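Segregation and condensation protein A (Thermococcus onnurineus, PDB 6IVH) is the kleisin subunit of an archaeal Smc-based condensin, here represented by its N-terminal domain, and probably acts in chromosome condensation and segregation. Local coordinates at residues Asp25-Asp30 against Tyr104-Asp109; Val12-Gln17 against Glu36-Arg41. All blocks are in the same frame, centred on the assembly; numbering follows the deposited sequence.

Contact 1: Asp25-Asp30 against Tyr104-Asp109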
loop_
_atom_site.group_PDB
_atom_site.type_symbol
_atom_site.label_atom_id
_atom_site.label_comp_id
_atom_site.label_asym_id
_atom_site.label_seq_id
_atom_site.Cartn_x
_atom_site.Cartn_y
_atom_site.Cartn_z
ATOM N N ASP A 25 3.947 2.929 11.534
ATOM C CA ASP A 25 3.441 2.379 12.782
ATOM C C ASP A 25 2.282 1.441 12.481
ATOM O O ASP A 25 1.262 1.889 11.940
ATOM C CB ASP A 25 2.993 3.479 13.725
ATOM C CG ASP A 25 2.491 2.935 15.048
ATOM O OD1 ASP A 25 2.857 1.792 15.391
ATOM O OD2 ASP A 25 1.748 3.637 15.763
ATOM N N PRO A 26 2.389 0.150 12.809
ATOM C CA PRO A 26 1.322 -0.794 12.437
ATOM C C PRO A 26 -0.032 -0.454 13.028
ATOM O O PRO A 26 -1.059 -0.853 12.462
ATOM C CB PRO A 26 1.843 -2.137 12.968
ATOM C CG PRO A 26 3.313 -1.951 13.124
ATOM C CD PRO A 26 3.521 -0.517 13.472
ATOM N N TRP A 27 -0.076 0.273 14.145
ATOM C CA TRP A 27 -1.356 0.583 14.768
ATOM C C TRP A 27 -1.960 1.895 14.276
ATOM O O TRP A 27 -3.191 2.018 14.253
ATOM C CB TRP A 27 -1.217 0.604 16.294
ATOM C CG TRP A 27 -0.893 -0.743 16.902
ATOM C CD1 TRP A 27 0.254 -1.090 17.556
ATOM C CD2 TRP A 27 -1.723 -1.916 16.905
ATOM N NE1 TRP A 27 0.191 -2.398 17.968
ATOM C CE2 TRP A 27 -1.011 -2.929 17.582
ATOM C CE3 TRP A 27 -2.996 -2.208 16.403
ATOM C CZ2 TRP A 27 -1.529 -4.210 17.769
ATOM C CZ3 TRP A 27 -3.507 -3.484 16.590
ATOM C CH2 TRP A 27 -2.774 -4.467 17.267
ATOM N N ASN A 28 -1.149 2.879 13.875
ATOM C CA ASN A 28 -1.684 4.076 13.218
ATOM C C ASN A 28 -0.904 4.330 11.921
ATOM O O ASN A 28 0.165 4.942 11.884
ATOM C CB ASN A 28 -1.731 5.299 14.186
ATOM C CG ASN A 28 -0.400 6.034 14.357
ATOM O OD1 ASN A 28 0.678 5.457 14.273
ATOM N ND2 ASN A 28 -0.491 7.334 14.626
ATOM N N ILE A 29 -1.450 3.824 10.824
ATOM C CA ILE A 29 -0.866 4.024 9.505
ATOM C C ILE A 29 -1.528 5.233 8.863
ATOM O O ILE A 29 -2.759 5.345 8.855
ATOM C CB ILE A 29 -1.039 2.774 8.625
ATOM C CG1 ILE A 29 -0.512 1.525 9.335
ATOM C CG2 ILE A 29 -0.343 2.967 7.287
ATOM C CD1 ILE A 29 -0.602 0.277 8.489
ATOM N N ASP A 30 -0.718 6.141 8.327
ATOM C CA ASP A 30 -1.228 7.277 7.565
ATOM C C ASP A 30 -1.233 6.887 6.091
ATOM O O ASP A 30 -0.171 6.772 5.470
ATOM C CB ASP A 30 -0.377 8.521 7.811
ATOM C CG ASP A 30 -1.053 9.799 7.333
ATOM O OD1 ASP A 30 -1.897 9.730 6.416
ATOM O OD2 ASP A 30 -0.737 10.878 7.881
ATOM N N TYR A 104 -6.634 6.926 8.627
ATOM C CA TYR A 104 -5.729 6.131 9.445
ATOM C C TYR A 104 -6.231 4.695 9.526
ATOM O O TYR A 104 -7.416 4.457 9.781
ATOM C CB TYR A 104 -5.588 6.738 10.843
ATOM C CG TYR A 104 -4.955 8.113 10.834
ATOM C CD1 TYR A 104 -3.576 8.266 10.912
ATOM C CD2 TYR A 104 -5.736 9.256 10.734
ATOM C CE1 TYR A 104 -2.994 9.523 10.897
ATOM C CE2 TYR A 104 -5.164 10.516 10.719
ATOM C CZ TYR A 104 -3.794 10.643 10.799
ATOM O OH TYR A 104 -3.225 11.896 10.785
ATOM N N TYR A 105 -5.323 3.744 9.304
ATOM C CA TYR A 105 -5.637 2.323 9.314
ATOM C C TYR A 105 -4.709 1.588 10.270
ATOM O O TYR A 105 -3.623 2.064 10.609
ATOM C CB TYR A 105 -5.495 1.690 7.918
ATOM C CG TYR A 105 -6.568 2.061 6.923
ATOM C CD1 TYR A 105 -7.539 1.142 6.547
ATOM C CD2 TYR A 105 -6.600 3.322 6.346
ATOM C CE1 TYR A 105 -8.517 1.472 5.632
ATOM C CE2 TYR A 105 -7.576 3.662 5.429
ATOM C CZ TYR A 105 -8.530 2.734 5.076
ATOM O OH TYR A 105 -9.501 3.074 4.163
ATOM N N THR A 106 -5.154 0.413 10.701
ATOM C CA THR A 106 -4.248 -0.564 11.278
ATOM C C THR A 106 -3.719 -1.462 10.163
ATOM O O THR A 106 -4.228 -1.465 9.041
ATOM C CB THR A 106 -4.943 -1.390 12.363
ATOM O OG1 THR A 106 -6.055 -2.095 11.799
ATOM C CG2 THR A 106 -5.433 -0.486 13.486
ATOM N N PHE A 107 -2.673 -2.229 10.479
ATOM C CA PHE A 107 -2.028 -3.021 9.438
ATOM C C PHE A 107 -2.948 -4.122 8.923
ATOM O O PHE A 107 -3.034 -4.344 7.710
ATOM C CB PHE A 107 -0.717 -3.612 9.952
ATOM C CG PHE A 107 0.119 -4.235 8.873
ATOM C CD1 PHE A 107 0.279 -5.608 8.806
ATOM C CD2 PHE A 107 0.728 -3.445 7.911
ATOM C CE1 PHE A 107 1.045 -6.180 7.807
ATOM C CE2 PHE A 107 1.491 -4.011 6.910
ATOM C CZ PHE A 107 1.652 -5.381 6.859
ATOM N N ASP A 108 -3.646 -4.819 9.823
ATOM C CA ASP A 108 -4.580 -5.848 9.380
ATOM C C ASP A 108 -5.761 -5.248 8.627
ATOM O O ASP A 108 -6.261 -5.860 7.677
ATOM C CB ASP A 108 -5.070 -6.672 10.572
ATOM C CG ASP A 108 -3.949 -7.430 11.260
ATOM O OD1 ASP A 108 -3.467 -8.431 10.690
ATOM O OD2 ASP A 108 -3.554 -7.027 12.375
ATOM N N ASP A 109 -6.215 -4.058 9.028
ATOM C CA ASP A 109 -7.316 -3.411 8.318
ATOM C C ASP A 109 -6.897 -2.985 6.916
ATOM O O ASP A 109 -7.647 -3.182 5.952
ATOM C CB ASP A 109 -7.830 -2.211 9.114
ATOM C CG ASP A 109 -8.792 -2.609 10.216
ATOM O OD1 ASP A 109 -9.586 -3.550 10.003
ATOM O OD2 ASP A 109 -8.758 -1.978 11.295
#
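A two-stranded antiparallel sheet, the meeting of strand 29-30 with strand 104-105, joins the loop at Pro26 to the start of helix 107-120 in this kleisin N-terminal domain. Ile29 and Tyr105 form its hydrogen-bonded pair: Ile29 N gives to Tyr105 O at 2.8 Å, and Tyr105 N returns to Ile29 O at 3.1 Å. Asp30 and Tyr104 follow as the non-hydrogen-bonded pair, their side chains on the opposite face from those of Ile29 and Tyr105. The carboxylate and phenol planes are turned 44° apart and touch only loosely; the charge of Asp30 is answered instead by a salt bridge to Arg103, while its OD1 also accepts from Val32 N at the start of helix 31-47. Beyond the strands, Phe107 N donates a weak hydrogen bond to Pro26 O at 2.9 Å. With CD1 extended anti along the chain (chi2 -177°), Ile29 brings this methyl to the edge of the Phe107 ring, in its plane, with Ile29 CD1 4.0 Å from Phe107 CD2. Thr106 is the N-cap of helix 107-120. Its OG1 donates to Asp109 OD2 from above the carboxylate plane and weakly accepts from Asp109 N, while the methyl CG2 lies 3.4 Å from Trp27 O and meets the indole edge at CE3. An alanine at Thr106 would probably leave Asp109 N without its weak capping bond and Asp109 OD2 without its donor, and open a gap beside Trp27. The arrangement is a short antiparallel bridge running directly into an N-capped helix, a strand-to-helix junction within the otherwise largely helical ScpA domain.

Contact 2: Val12-Gln17 against Glu36-Arg41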
loop_
_atom_site.group_PDB
_atom_site.type_symbol
_atom_site.label_atom_id
_atom_site.label_comp_id
_atom_site.label_asym_id
_atom_site.label_seq_id
_atom_site.Cartn_x
_atom_site.Cartn_y
_atom_site.Cartn_z
ATOM N N VAL A 12 2.377 -7.621 -0.148
ATOM C CA VAL A 12 2.615 -7.846 1.274
ATOM C C VAL A 12 4.095 -7.698 1.598
ATOM O O VAL A 12 4.463 -7.156 2.649
ATOM C CB VAL A 12 2.075 -9.226 1.688
ATOM C CG1 VAL A 12 2.265 -9.449 3.181
ATOM C CG2 VAL A 12 0.607 -9.357 1.300
ATOM N N ASP A 13 4.966 -8.169 0.697
ATOM C CA ASP A 13 6.408 -8.050 0.902
ATOM C C ASP A 13 6.813 -6.602 1.151
ATOM O O ASP A 13 7.579 -6.309 2.076
ATOM C CB ASP A 13 7.157 -8.610 -0.307
ATOM C CG ASP A 13 7.006 -10.110 -0.449
ATOM O OD1 ASP A 13 6.932 -10.801 0.587
ATOM O OD2 ASP A 13 6.961 -10.596 -1.599
ATOM N N ILE A 14 6.307 -5.681 0.331
ATOM C CA ILE A 14 6.683 -4.279 0.473
ATOM C C ILE A 14 6.114 -3.699 1.762
ATOM O O ILE A 14 6.794 -2.952 2.477
ATOM C CB ILE A 14 6.235 -3.481 -0.764
ATOM C CG1 ILE A 14 6.895 -4.048 -2.026
ATOM C CG2 ILE A 14 6.558 -2.005 -0.593
ATOM C CD1 ILE A 14 6.447 -3.384 -3.311
ATOM N N LEU A 15 4.866 -4.041 2.090
ATOM C CA LEU A 15 4.247 -3.490 3.291
ATOM C C LEU A 15 4.918 -4.016 4.554
ATOM O O LEU A 15 5.153 -3.252 5.499
ATOM C CB LEU A 15 2.750 -3.802 3.299
ATOM C CG LEU A 15 1.923 -3.110 2.210
ATOM C CD1 LEU A 15 0.561 -3.768 2.057
ATOM C CD2 LEU A 15 1.775 -1.625 2.521
ATOM N N LEU A 16 5.248 -5.314 4.585
ATOM C CA LEU A 16 5.890 -5.888 5.768
ATOM C C LEU A 16 7.275 -5.292 6.002
ATOM O O LEU A 16 7.666 -5.042 7.150
ATOM C CB LEU A 16 5.986 -7.411 5.645
ATOM C CG LEU A 16 4.704 -8.227 5.787
ATOM C CD1 LEU A 16 4.968 -9.705 5.562
ATOM C CD2 LEU A 16 4.126 -8.000 7.159
ATOM N N GLN A 17 8.042 -5.084 4.931
ATOM C CA GLN A 17 9.377 -4.510 5.070
ATOM C C GLN A 17 9.314 -3.060 5.537
ATOM O O GLN A 17 10.239 -2.578 6.199
ATOM C CB GLN A 17 10.132 -4.622 3.741
ATOM C CG GLN A 17 11.600 -4.169 3.790
ATOM C CD GLN A 17 11.789 -2.696 3.463
ATOM O OE1 GLN A 17 10.936 -2.067 2.829
ATOM N NE2 GLN A 17 12.914 -2.139 3.895
ATOM N N GLU A 36 3.347 7.012 -0.615
ATOM C CA GLU A 36 4.616 7.335 -1.259
ATOM C C GLU A 36 5.756 6.477 -0.724
ATOM O O GLU A 36 6.702 6.183 -1.461
ATOM C CB GLU A 36 4.937 8.824 -1.100
ATOM C CG GLU A 36 6.093 9.319 -1.980
ATOM C CD GLU A 36 5.832 9.148 -3.473
ATOM O OE1 GLU A 36 4.651 9.053 -3.870
ATOM O OE2 GLU A 36 6.813 9.118 -4.247
ATOM N N LYS A 37 5.687 6.061 0.545
ATOM C CA LYS A 37 6.674 5.113 1.059
ATOM C C LYS A 37 6.600 3.791 0.303
ATOM O O LYS A 37 7.632 3.170 0.016
ATOM C CB LYS A 37 6.464 4.884 2.556
ATOM C CG LYS A 37 6.652 6.123 3.420
ATOM C CD LYS A 37 6.559 5.771 4.898
ATOM C CE LYS A 37 6.679 7.007 5.777
ATOM N NZ LYS A 37 5.451 7.844 5.727
ATOM N N TYR A 38 5.385 3.348 -0.029
ATOM C CA TYR A 38 5.226 2.156 -0.855
ATOM C C TYR A 38 5.820 2.367 -2.241
ATOM O O TYR A 38 6.505 1.486 -2.774
ATOM C CB TYR A 38 3.744 1.788 -0.957
ATOM C CG TYR A 38 3.456 0.559 -1.791
ATOM C CD1 TYR A 38 3.249 0.654 -3.163
ATOM C CD2 TYR A 38 3.377 -0.696 -1.204
ATOM C CE1 TYR A 38 2.983 -0.469 -3.925
ATOM C CE2 TYR A 38 3.113 -1.822 -1.955
ATOM C CZ TYR A 38 2.916 -1.704 -3.315
ATOM O OH TYR A 38 2.651 -2.827 -4.064
ATOM N N ILE A 39 5.563 3.530 -2.843
ATOM C CA ILE A 39 6.090 3.812 -4.174
ATOM C C ILE A 39 7.606 3.964 -4.128
ATOM O O ILE A 39 8.314 3.523 -5.043
ATOM C CB ILE A 39 5.406 5.060 -4.757
ATOM C CG1 ILE A 39 3.924 4.772 -5.019
ATOM C CG2 ILE A 39 6.111 5.522 -6.022
ATOM C CD1 ILE A 39 3.159 5.948 -5.589
ATOM N N GLU A 40 8.126 4.589 -3.067
ATOM C CA GLU A 40 9.574 4.685 -2.897
ATOM C C GLU A 40 10.214 3.305 -2.932
ATOM O O GLU A 40 11.147 3.059 -3.706
ATOM C CB GLU A 40 9.912 5.395 -1.584
ATOM C CG GLU A 40 9.684 6.901 -1.589
ATOM C CD GLU A 40 9.892 7.527 -0.219
ATOM O OE1 GLU A 40 10.603 6.923 0.613
ATOM O OE2 GLU A 40 9.343 8.623 0.027
ATOM N N ARG A 41 9.712 2.385 -2.105
ATOM C CA ARG A 41 10.270 1.037 -2.069
ATOM C C ARG A 41 10.031 0.305 -3.382
ATOM O O ARG A 41 10.906 -0.427 -3.857
ATOM C CB ARG A 41 9.675 0.252 -0.900
ATOM C CG ARG A 41 10.128 -1.193 -0.830
ATOM C CD ARG A 41 11.597 -1.288 -0.439
ATOM N NE ARG A 41 11.970 -2.652 -0.083
ATOM C CZ ARG A 41 13.220 -3.065 0.095
ATOM N NH1 ARG A 41 14.230 -2.217 -0.051
ATOM N NH2 ARG A 41 13.459 -4.328 0.416
#
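Tyr38 OH, the buried phenol hydroxyl, is hydrogen-bonded to Ala56 O and has Ile14 CD1 3.9 Å away across the contact. The Ile14 and Tyr38 side chains cross at about a right angle. On the other branch the Ile14 CG2 methyl, anti to the backbone N, approaches Tyr38 CD2 to 3.5 Å and also meets Arg41 CG at 3.7 Å, so that one methyl touches both side chains. Leu15 CD2 adds a lighter touch on Tyr38 CD2. Farther out, Gln17 OE1 comes over one face of the Arg41 guanidinium, 3.1 Å from Arg41 NE, but the angle is too poor for a hydrogen bond. What joins the two is a stack: amide and guanidinium planes lie 24° apart, with Gln17 CD 3.4 Å above the guanidinium plane and offset toward its rim. Both chains bend at chi2 (70° in Arg41), which turns CD of each away from an extended course. Arg41 NH1 forms a salt bridge with Glu44. The axes of segments 12-17 and 36-41, parts of helices 11-20 and 31-47, approach to 10.0 Å at 112°, while Tyr38 packs on Ala59, Ala60 and Leu63 of helix 54-72 and Leu15 reaches Phe107 and Leu114 of helix 107-120.

Helix 11-20 is common ground for the two contacts, whose centres are 14 Å apart. Phe107 of contact 1 packs against it, with Phe107 CZ 3.6 Å from Leu16 CD2 and Phe107 CE2 3.8 Å from Leu15 CB, while Leu15 also touches Tyr38 within contact 2. Apolar packing thus runs from the two-stranded sheet through helix 11-20 to helix 31-47. The segments alternate along the chain: Val12-Gln17 precedes Asp25-Asp30, and Glu36-Arg41 comes before Tyr104-Asp109. Strand 29-30 leads straight into helix 31-47, so the chain passes from contact 1 directly into the helix of contact 2. Through Phe107 the last helix of the modelled chain is joined to the first.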